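Local coordinates for PduO-type ATP--cob(I)alamin adenosyltransferase (Sulfolobus tokodaii, PDB 1WOZ) that probably binds ATP and transfers its adenosyl group to cob(I)alamin, at the interface of chains A and B. Numbering follows the deposited sequence. Chains: chain A/B, 177aa long conserved hypothetical protein (ST1454).

Contact 1: the interface of chains A and B. Residues chain A 105, 115, 118-119, 122; chain B 32-33, 35-36, 62.
A:Arg118, on helix 109-134 of one subunit, clasps the carboxylate of B:Asp32, on helix 23-44 of the next, and this ion pair is the polar core of the patch. From CB the arginine chain leaves with CG anti to the backbone N (chi1 174°), then bends at chi3, which turns the guanidinium back toward its own helix. There NE donates to ND1 of A:His115 at 3.0 Å, in the plane of the imidazole ring, so the histidine acts as a second-shell brace that fixes the rotation of the head. Beyond CZ the two terminal nitrogens grip the carboxylate end-on. NH1 reaches OD2 of B:Asp32 at 2.8 Å on its syn side. NH2 meets the syn lone pair of OD1 at 2.8 Å, with 162° at the hydrogen. The guanidinium and carboxylate planes are twisted 36° apart. NH2 also lies 3.0 Å from the hydroxyl OG of B:Ser36, a plausible further hydrogen bond, since that OG can donate to the carbonyl O of B:Asp32. Beside the ion pair, A:Pro105 lays CB and CG against B:Ser36 and turns CD toward B:Asn35 and B:Phe62. A water bridges the chains, 2.8 Å from OD2 of B:Asp32 and 2.9 Å from NE of A:Arg122.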
ATOM      1  N   PRO A 105     -10.080  11.938  -1.708  1.00 17.11           N
ATOM      2  CA  PRO A 105      -9.403  11.418  -0.520  1.00 19.04           C
ATOM      3  C   PRO A 105      -8.227  12.232   0.019  1.00 18.95           C
ATOM      4  O   PRO A 105      -7.285  12.550  -0.711  1.00 18.91           O
ATOM      5  CB  PRO A 105      -9.020   9.987  -0.939  1.00 17.57           C
ATOM      6  CG  PRO A 105      -8.786  10.121  -2.408  1.00 17.97           C
ATOM      7  CD  PRO A 105      -9.930  11.016  -2.852  1.00 17.65           C
ATOM      8  N   HIS A 115      -8.563   6.897   4.377  1.00 15.29           N
ATOM      9  CA  HIS A 115      -8.886   6.743   2.963  1.00 16.14           C
ATOM     10  C   HIS A 115      -7.961   5.724   2.297  1.00 15.32           C
ATOM     11  O   HIS A 115      -8.378   4.980   1.405  1.00 14.50           O
ATOM     12  CB  HIS A 115      -8.779   8.086   2.223  1.00 15.12           C
ATOM     13  CG  HIS A 115     -10.009   8.923   2.346  1.00 16.09           C
ATOM     14  ND1 HIS A 115     -11.236   8.499   1.880  1.00 17.29           N
ATOM     15  CD2 HIS A 115     -10.213  10.147   2.898  1.00 15.88           C
ATOM     16  CE1 HIS A 115     -12.146   9.422   2.143  1.00 17.31           C
ATOM     17  NE2 HIS A 115     -11.551  10.431   2.760  1.00 15.10           N
ATOM     18  N   ARG A 118      -9.276   2.520   3.336  1.00 15.95           N
ATOM     19  CA  ARG A 118     -10.519   2.303   2.605  1.00 16.17           C
ATOM     20  C   ARG A 118     -10.243   1.770   1.171  1.00 15.11           C
ATOM     21  O   ARG A 118     -10.890   0.825   0.682  1.00 14.63           O
ATOM     22  CB  ARG A 118     -11.288   3.642   2.556  1.00 14.67           C
ATOM     23  CG  ARG A 118     -12.574   3.682   1.701  1.00 17.39           C
ATOM     24  CD  ARG A 118     -13.022   5.164   1.440  1.00 18.23           C
ATOM     25  NE  ARG A 118     -11.989   5.890   0.688  1.00 18.79           N
ATOM     26  CZ  ARG A 118     -11.684   5.665  -0.585  1.00 18.10           C
ATOM     27  NH1 ARG A 118     -12.355   4.748  -1.291  1.00 18.06           N
ATOM     28  NH2 ARG A 118     -10.635   6.282  -1.128  1.00 19.76           N
ATOM     29  N   SER A 119      -9.281   2.367   0.488  1.00 16.38           N
ATOM     30  CA  SER A 119      -8.968   1.924  -0.879  1.00 16.28           C
ATOM     31  C   SER A 119      -8.373   0.511  -0.893  1.00 18.24           C
ATOM     32  O   SER A 119      -8.582  -0.260  -1.843  1.00 16.20           O
ATOM     33  CB  SER A 119      -8.035   2.931  -1.571  1.00 16.99           C
ATOM     34  OG  SER A 119      -6.734   2.899  -1.027  1.00 19.08           O
ATOM     35  N   ARG A 122     -11.249  -1.890  -0.515  1.00 18.35           N
ATOM     36  CA  ARG A 122     -11.925  -2.041  -1.796  1.00 19.41           C
ATOM     37  C   ARG A 122     -11.135  -2.959  -2.729  1.00 19.22           C
ATOM     38  O   ARG A 122     -11.736  -3.742  -3.485  1.00 17.66           O
ATOM     39  CB  ARG A 122     -12.195  -0.656  -2.425  1.00 21.31           C
ATOM     40  CG  ARG A 122     -13.390   0.036  -1.733  1.00 23.95           C
ATOM     41  CD  ARG A 122     -13.704   1.437  -2.281  1.00 29.71           C
ATOM     42  NE  ARG A 122     -14.042   1.483  -3.709  1.00 29.80           N
ATOM     43  CZ  ARG A 122     -15.265   1.369  -4.236  1.00 34.07           C
ATOM     44  NH1 ARG A 122     -16.330   1.186  -3.470  1.00 36.00           N
ATOM     45  NH2 ARG A 122     -15.432   1.487  -5.552  1.00 33.79           N
TER
ATOM     46  N   ASP B  32      -8.240   4.978  -7.490  1.00 17.51           N
ATOM     47  CA  ASP B  32      -8.631   5.431  -6.149  1.00 18.53           C
ATOM     48  C   ASP B  32      -7.506   5.139  -5.126  1.00 17.81           C
ATOM     49  O   ASP B  32      -7.191   5.978  -4.272  1.00 18.45           O
ATOM     50  CB  ASP B  32      -9.944   4.741  -5.736  1.00 18.71           C
ATOM     51  CG  ASP B  32     -10.378   5.087  -4.311  1.00 19.21           C
ATOM     52  OD1 ASP B  32     -10.293   6.262  -3.910  1.00 20.39           O
ATOM     53  OD2 ASP B  32     -10.822   4.175  -3.591  1.00 22.47           O
ATOM     54  N   GLU B  33      -6.908   3.953  -5.208  1.00 16.77           N
ATOM     55  CA  GLU B  33      -5.827   3.622  -4.284  1.00 15.92           C
ATOM     56  C   GLU B  33      -4.686   4.629  -4.478  1.00 16.30           C
ATOM     57  O   GLU B  33      -4.147   5.175  -3.518  1.00 16.17           O
ATOM     58  CB  GLU B  33      -5.343   2.175  -4.508  1.00 13.44           C
ATOM     59  CG  GLU B  33      -4.263   1.775  -3.489  1.00 15.99           C
ATOM     60  CD  GLU B  33      -3.789   0.325  -3.599  1.00 18.25           C
ATOM     61  OE1 GLU B  33      -4.359  -0.451  -4.385  1.00 19.63           O
ATOM     62  OE2 GLU B  33      -2.840  -0.045  -2.871  1.00 19.31           O
ATOM     63  N   ASN B  35      -4.915   7.655  -5.724  1.00 15.09           N
ATOM     64  CA  ASN B  35      -5.423   8.953  -5.286  1.00 16.21           C
ATOM     65  C   ASN B  35      -5.363   9.082  -3.755  1.00 15.49           C
ATOM     66  O   ASN B  35      -5.068  10.157  -3.212  1.00 14.18           O
ATOM     67  CB  ASN B  35      -6.877   9.116  -5.794  1.00 16.76           C
ATOM     68  CG  ASN B  35      -7.257  10.574  -6.057  1.00 19.28           C
ATOM     69  OD1 ASN B  35      -6.415  11.468  -6.041  1.00 18.55           O
ATOM     70  ND2 ASN B  35      -8.536  10.807  -6.303  1.00 20.38           N
ATOM     71  N   SER B  36      -5.643   7.980  -3.056  1.00 14.16           N
ATOM     72  CA  SER B  36      -5.629   7.991  -1.596  1.00 15.35           C
ATOM     73  C   SER B  36      -4.197   8.124  -1.081  1.00 14.93           C
ATOM     74  O   SER B  36      -3.951   8.880  -0.131  1.00 15.41           O
ATOM     75  CB  SER B  36      -6.313   6.734  -1.048  1.00 16.15           C
ATOM     76  OG  SER B  36      -7.686   6.708  -1.474  1.00 18.43           O
ATOM     77  N   PHE B  62      -9.562  12.009 -11.028  1.00 19.25           N
ATOM     78  CA  PHE B  62     -11.020  11.841 -11.146  1.00 20.65           C
ATOM     79  C   PHE B  62     -11.405  12.061 -12.613  1.00 20.41           C
ATOM     80  O   PHE B  62     -12.284  11.388 -13.139  1.00 20.82           O
ATOM     81  CB  PHE B  62     -11.785  12.829 -10.255  1.00 19.77           C
ATOM     82  CG  PHE B  62     -12.014  12.321  -8.858  1.00 21.57           C
ATOM     83  CD1 PHE B  62     -11.090  12.558  -7.850  1.00 20.42           C
ATOM     84  CD2 PHE B  62     -13.146  11.555  -8.563  1.00 21.15           C
ATOM     85  CE1 PHE B  62     -11.284  12.036  -6.561  1.00 19.33           C
ATOM     86  CE2 PHE B  62     -13.340  11.036  -7.275  1.00 22.09           C
ATOM     87  CZ  PHE B  62     -12.397  11.284  -6.279  1.00 20.91           C
TER
HETATM   88  O   HOH W   1     -11.370   1.678  -4.707  1.00 22.10           O

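Contact 2: the interface of chains A and B. Residues chain A 40, 112-113, 116; chain B 36-37, 39-40.
Helix 109-134 of chain A packs against helix 23-44 of chain B here, in a mainly apolar helix-to-helix seam where the side chain of B:Phe40 meets A:Ser112, A:Val113, the matching A:Phe40 and, through its CB, the CG2 methyl of A:Val116. CG of B:Phe40 stands anti to the backbone N (chi1 179°), which sends the ring out alongside A:Val113, both side chains pointing the same way. Its CE2 comes to 3.3 Å from the CG2 methyl of A:Val113, a tight fit. At the tip, CZ of B:Phe40 meets CE1 of A:Phe40 at 4.0 Å; the two side chains reach toward each other, and the B:Phe40 tip lies at the edge of the A:Phe40 ring, in its plane. An alanine in place of B:Phe40 would probably leave a gap facing CG2 of A:Val113 and the edge of the A:Phe40 ring, and deprive both of their aromatic partner. A:Val116 spreads its two methyls: CG1 sits over one face of the B:Phe37 ring, toward the rim and 3.7 Å from CZ, while CG2 rests on the backbone of B:Ser36, 3.5 Å from its O. That carbonyl oxygen also takes part in a bridge, through a water 2.7 Å away, to the backbone O of A:Ser112. In each subunit both helices are long members of the helical fold, and at this seam helix 23-44 of chain A also contributes, through A:Phe40.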
ATOM      1  N   PHE A  40      -2.205   0.375  11.239  1.00 14.99           N
ATOM      2  CA  PHE A  40      -1.497   1.654  11.044  1.00 15.19           C
ATOM      3  C   PHE A  40      -2.472   2.829  11.273  1.00 15.67           C
ATOM      4  O   PHE A  40      -2.152   3.793  11.974  1.00 16.55           O
ATOM      5  CB  PHE A  40      -0.867   1.695   9.626  1.00 17.07           C
ATOM      6  CG  PHE A  40      -0.121   2.981   9.308  1.00 18.73           C
ATOM      7  CD1 PHE A  40      -0.395   3.684   8.136  1.00 20.64           C
ATOM      8  CD2 PHE A  40       0.866   3.472  10.162  1.00 21.41           C
ATOM      9  CE1 PHE A  40       0.302   4.859   7.809  1.00 20.92           C
ATOM     10  CE2 PHE A  40       1.571   4.651   9.846  1.00 23.86           C
ATOM     11  CZ  PHE A  40       1.285   5.338   8.670  1.00 21.60           C
ATOM     12  N   SER A 112      -6.642  10.957   5.922  1.00 16.54           N
ATOM     13  CA  SER A 112      -5.869  10.446   4.791  1.00 17.08           C
ATOM     14  C   SER A 112      -5.508   8.981   4.977  1.00 15.45           C
ATOM     15  O   SER A 112      -5.620   8.202   4.033  1.00 16.19           O
ATOM     16  CB  SER A 112      -4.584  11.267   4.577  1.00 16.77           C
ATOM     17  OG  SER A 112      -4.905  12.606   4.229  1.00 17.45           O
ATOM     18  N   VAL A 113      -5.079   8.596   6.180  1.00 16.11           N
ATOM     19  CA  VAL A 113      -4.728   7.198   6.389  1.00 16.06           C
ATOM     20  C   VAL A 113      -5.972   6.320   6.332  1.00 16.52           C
ATOM     21  O   VAL A 113      -5.905   5.159   5.887  1.00 15.28           O
ATOM     22  CB  VAL A 113      -3.961   6.988   7.708  1.00 19.62           C
ATOM     23  CG1 VAL A 113      -3.528   5.519   7.829  1.00 21.98           C
ATOM     24  CG2 VAL A 113      -2.709   7.853   7.709  1.00 22.25           C
ATOM     25  N   VAL A 116      -6.689   5.716   2.692  1.00 14.97           N
ATOM     26  CA  VAL A 116      -5.782   4.727   2.117  1.00 14.76           C
ATOM     27  C   VAL A 116      -6.285   3.330   2.515  1.00 15.09           C
ATOM     28  O   VAL A 116      -6.352   2.407   1.692  1.00 15.56           O
ATOM     29  CB  VAL A 116      -4.336   4.902   2.650  1.00 16.61           C
ATOM     30  CG1 VAL A 116      -3.521   3.638   2.353  1.00 17.85           C
ATOM     31  CG2 VAL A 116      -3.679   6.142   2.010  1.00 15.72           C
TER
ATOM     32  N   SER B  36      -5.643   7.980  -3.056  1.00 14.16           N
ATOM     33  CA  SER B  36      -5.629   7.991  -1.596  1.00 15.35           C
ATOM     34  C   SER B  36      -4.197   8.124  -1.081  1.00 14.93           C
ATOM     35  O   SER B  36      -3.951   8.880  -0.131  1.00 15.41           O
ATOM     36  CB  SER B  36      -6.313   6.734  -1.048  1.00 16.15           C
ATOM     37  OG  SER B  36      -7.686   6.708  -1.474  1.00 18.43           O
ATOM     38  N   PHE B  37      -3.241   7.413  -1.690  1.00 15.77           N
ATOM     39  CA  PHE B  37      -1.842   7.606  -1.256  1.00 16.37           C
ATOM     40  C   PHE B  37      -1.404   9.061  -1.525  1.00 16.59           C
ATOM     41  O   PHE B  37      -0.648   9.659  -0.742  1.00 14.37           O
ATOM     42  CB  PHE B  37      -0.894   6.623  -1.970  1.00 14.79           C
ATOM     43  CG  PHE B  37      -0.800   5.265  -1.291  1.00 15.89           C
ATOM     44  CD1 PHE B  37      -0.029   5.096  -0.145  1.00 16.99           C
ATOM     45  CD2 PHE B  37      -1.537   4.180  -1.768  1.00 15.00           C
ATOM     46  CE1 PHE B  37       0.007   3.857   0.530  1.00 15.99           C
ATOM     47  CE2 PHE B  37      -1.525   2.936  -1.110  1.00 16.92           C
ATOM     48  CZ  PHE B  37      -0.749   2.768   0.049  1.00 17.67           C
ATOM     49  N   GLY B  39      -3.314  11.664  -1.394  1.00 15.64           N
ATOM     50  CA  GLY B  39      -3.936  12.439  -0.337  1.00 16.17           C
ATOM     51  C   GLY B  39      -3.094  12.309   0.925  1.00 16.69           C
ATOM     52  O   GLY B  39      -2.913  13.293   1.651  1.00 17.23           O
ATOM     53  N   PHE B  40      -2.572  11.104   1.189  1.00 14.99           N
ATOM     54  CA  PHE B  40      -1.731  10.876   2.379  1.00 15.19           C
ATOM     55  C   PHE B  40      -0.409  11.662   2.240  1.00 15.67           C
ATOM     56  O   PHE B  40       0.027  12.342   3.172  1.00 16.55           O
ATOM     57  CB  PHE B  40      -1.481   9.356   2.563  1.00 17.07           C
ATOM     58  CG  PHE B  40      -0.608   9.003   3.757  1.00 18.73           C
ATOM     59  CD1 PHE B  40       0.497   8.167   3.601  1.00 20.64           C
ATOM     60  CD2 PHE B  40      -0.903   9.483   5.032  1.00 21.41           C
ATOM     61  CE1 PHE B  40       1.300   7.807   4.695  1.00 20.92           C
ATOM     62  CE2 PHE B  40      -0.104   9.130   6.138  1.00 23.86           C
ATOM     63  CZ  PHE B  40       0.994   8.293   5.963  1.00 21.60           C
TER
HETATM   64  O   HOH W   2      -5.891   9.824   1.520  1.00 16.97           O

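Contact 3: the interface of chains A and B. Residues chain A 126, 129-130, 133; chain B 20-21.
Chi1 of -166° places CG of B:Asp21 anti to its backbone N and swings the carboxylate across the side chain of A:Lys130, whose own CG is likewise anti to N (chi1 175°). The two cross at about a right angle, with CG of B:Asp21 3.6 Å from CB of A:Lys130. It is therefore the root of the lysine that the acid touches, while the chain bends at chi3 and carries the ammonium away, NZ ending 5.6 Å from OD2 of B:Asp21. Next to it on helix 109-134, A:Val129 slides past B:Asp21 in the opposite direction, its CG1 methyl 3.9 Å from CB of the aspartate. A:Lys133 adds a second positive group, NZ lying 4.4 Å from OD1 of B:Asp21. Neither lysine forms a salt bridge with the acid, but their charges would probably favour its negative form. The preceding residue, B:Lys20, belongs to the same N-terminal loop, and its aliphatic chain crosses that of A:Arg126 at about a right angle. The loop thus lies along helix 109-134 and touches it by van der Waals contact, with the opposite charges nearby perhaps adding a longer-range attraction. At the B:Lys20 end of the loop, methylene meets methylene, CD lying 3.8 Å from CG of A:Arg126.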
ATOM      1  N   ARG A 126     -12.660  -6.451  -4.309  1.00 21.72           N
ATOM      2  CA  ARG A 126     -12.611  -6.858  -5.720  1.00 23.13           C
ATOM      3  C   ARG A 126     -11.910  -8.204  -5.878  1.00 22.97           C
ATOM      4  O   ARG A 126     -12.381  -9.068  -6.620  1.00 24.51           O
ATOM      5  CB  ARG A 126     -11.884  -5.823  -6.595  1.00 23.50           C
ATOM      6  CG  ARG A 126     -12.616  -4.483  -6.798  1.00 24.29           C
ATOM      7  CD  ARG A 126     -11.905  -3.673  -7.896  1.00 24.09           C
ATOM      8  NE  ARG A 126     -10.459  -3.536  -7.669  1.00 24.73           N
ATOM      9  CZ  ARG A 126      -9.894  -2.679  -6.804  1.00 24.72           C
ATOM     10  NH1 ARG A 126     -10.634  -1.865  -6.064  1.00 21.30           N
ATOM     11  NH2 ARG A 126      -8.572  -2.628  -6.691  1.00 25.82           N
ATOM     12  N   VAL A 129     -14.137 -11.162  -4.958  1.00 28.95           N
ATOM     13  CA  VAL A 129     -15.072 -11.546  -6.010  1.00 30.38           C
ATOM     14  C   VAL A 129     -14.352 -12.470  -6.995  1.00 30.40           C
ATOM     15  O   VAL A 129     -14.902 -13.477  -7.439  1.00 30.38           O
ATOM     16  CB  VAL A 129     -15.614 -10.309  -6.758  1.00 30.43           C
ATOM     17  CG1 VAL A 129     -16.466 -10.749  -7.946  1.00 30.75           C
ATOM     18  CG2 VAL A 129     -16.455  -9.468  -5.809  1.00 29.96           C
ATOM     19  N   LYS A 130     -13.110 -12.143  -7.324  1.00 30.57           N
ATOM     20  CA  LYS A 130     -12.331 -12.976  -8.231  1.00 32.25           C
ATOM     21  C   LYS A 130     -11.998 -14.338  -7.597  1.00 33.27           C
ATOM     22  O   LYS A 130     -12.063 -15.375  -8.268  1.00 32.65           O
ATOM     23  CB  LYS A 130     -11.037 -12.257  -8.616  1.00 35.04           C
ATOM     24  CG  LYS A 130     -10.069 -13.068  -9.458  1.00 38.87           C
ATOM     25  CD  LYS A 130      -8.773 -12.298  -9.702  1.00 42.41           C
ATOM     26  CE  LYS A 130      -8.067 -11.932  -8.393  1.00 44.38           C
ATOM     27  NZ  LYS A 130      -6.804 -11.151  -8.615  1.00 46.76           N
ATOM     28  N   LYS A 133     -14.583 -17.127  -7.706  1.00 40.91           N
ATOM     29  CA  LYS A 133     -14.700 -17.873  -8.953  1.00 43.34           C
ATOM     30  C   LYS A 133     -13.877 -19.154  -8.876  1.00 43.90           C
ATOM     31  O   LYS A 133     -14.259 -20.186  -9.434  1.00 42.97           O
ATOM     32  CB  LYS A 133     -14.211 -17.030 -10.127  1.00 44.61           C
ATOM     33  CG  LYS A 133     -14.897 -15.684 -10.224  1.00 48.63           C
ATOM     34  CD  LYS A 133     -16.405 -15.826 -10.356  1.00 50.01           C
ATOM     35  CE  LYS A 133     -17.077 -14.460 -10.368  1.00 51.75           C
ATOM     36  NZ  LYS A 133     -16.445 -13.561 -11.381  1.00 51.34           N
TER
ATOM     37  N   LYS B  20     -18.673  -6.784 -10.715  1.00 61.92           N
ATOM     38  CA  LYS B  20     -17.370  -6.289 -10.283  1.00 59.96           C
ATOM     39  C   LYS B  20     -16.260  -7.199 -10.807  1.00 58.93           C
ATOM     40  O   LYS B  20     -16.526  -8.160 -11.543  1.00 59.43           O
ATOM     41  CB  LYS B  20     -17.331  -6.231  -8.754  1.00 59.84           C
ATOM     42  CG  LYS B  20     -16.064  -5.650  -8.154  1.00 59.45           C
ATOM     43  CD  LYS B  20     -16.304  -5.269  -6.699  1.00 59.89           C
ATOM     44  CE  LYS B  20     -17.379  -4.195  -6.593  1.00 60.31           C
ATOM     45  NZ  LYS B  20     -17.766  -3.892  -5.188  1.00 60.77           N
ATOM     46  N   ASP B  21     -15.022  -6.895 -10.421  1.00 56.33           N
ATOM     47  CA  ASP B  21     -13.852  -7.659 -10.850  1.00 53.86           C
ATOM     48  C   ASP B  21     -13.566  -7.412 -12.336  1.00 49.92           C
ATOM     49  O   ASP B  21     -12.614  -7.951 -12.898  1.00 49.83           O
ATOM     50  CB  ASP B  21     -14.055  -9.159 -10.604  1.00 56.46           C
ATOM     51  CG  ASP B  21     -12.756  -9.950 -10.709  1.00 59.31           C
ATOM     52  OD1 ASP B  21     -12.822 -11.199 -10.749  1.00 61.37           O
ATOM     53  OD2 ASP B  21     -11.668  -9.327 -10.740  1.00 60.94           O
TER

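Helix 109-134 of chain A runs through all three contacts, so one long helix ties the three together. Contact 1 and contact 2 are neighbours, their C-alpha centres about 8 Å apart, and they share B:Ser36 on helix 23-44 of chain B, so the polar and apolar patches form one continuous seam. The C-alpha centre of contact 3 lies about 18 Å from that of contact 1 and about 24 Å from that of contact 2, where the loop just before helix 23-44 of chain B reaches farther along chain A. With three copies in the deposited assembly, the same head-to-tail pairing could close a trimer, as is common in PduO-type enzymes.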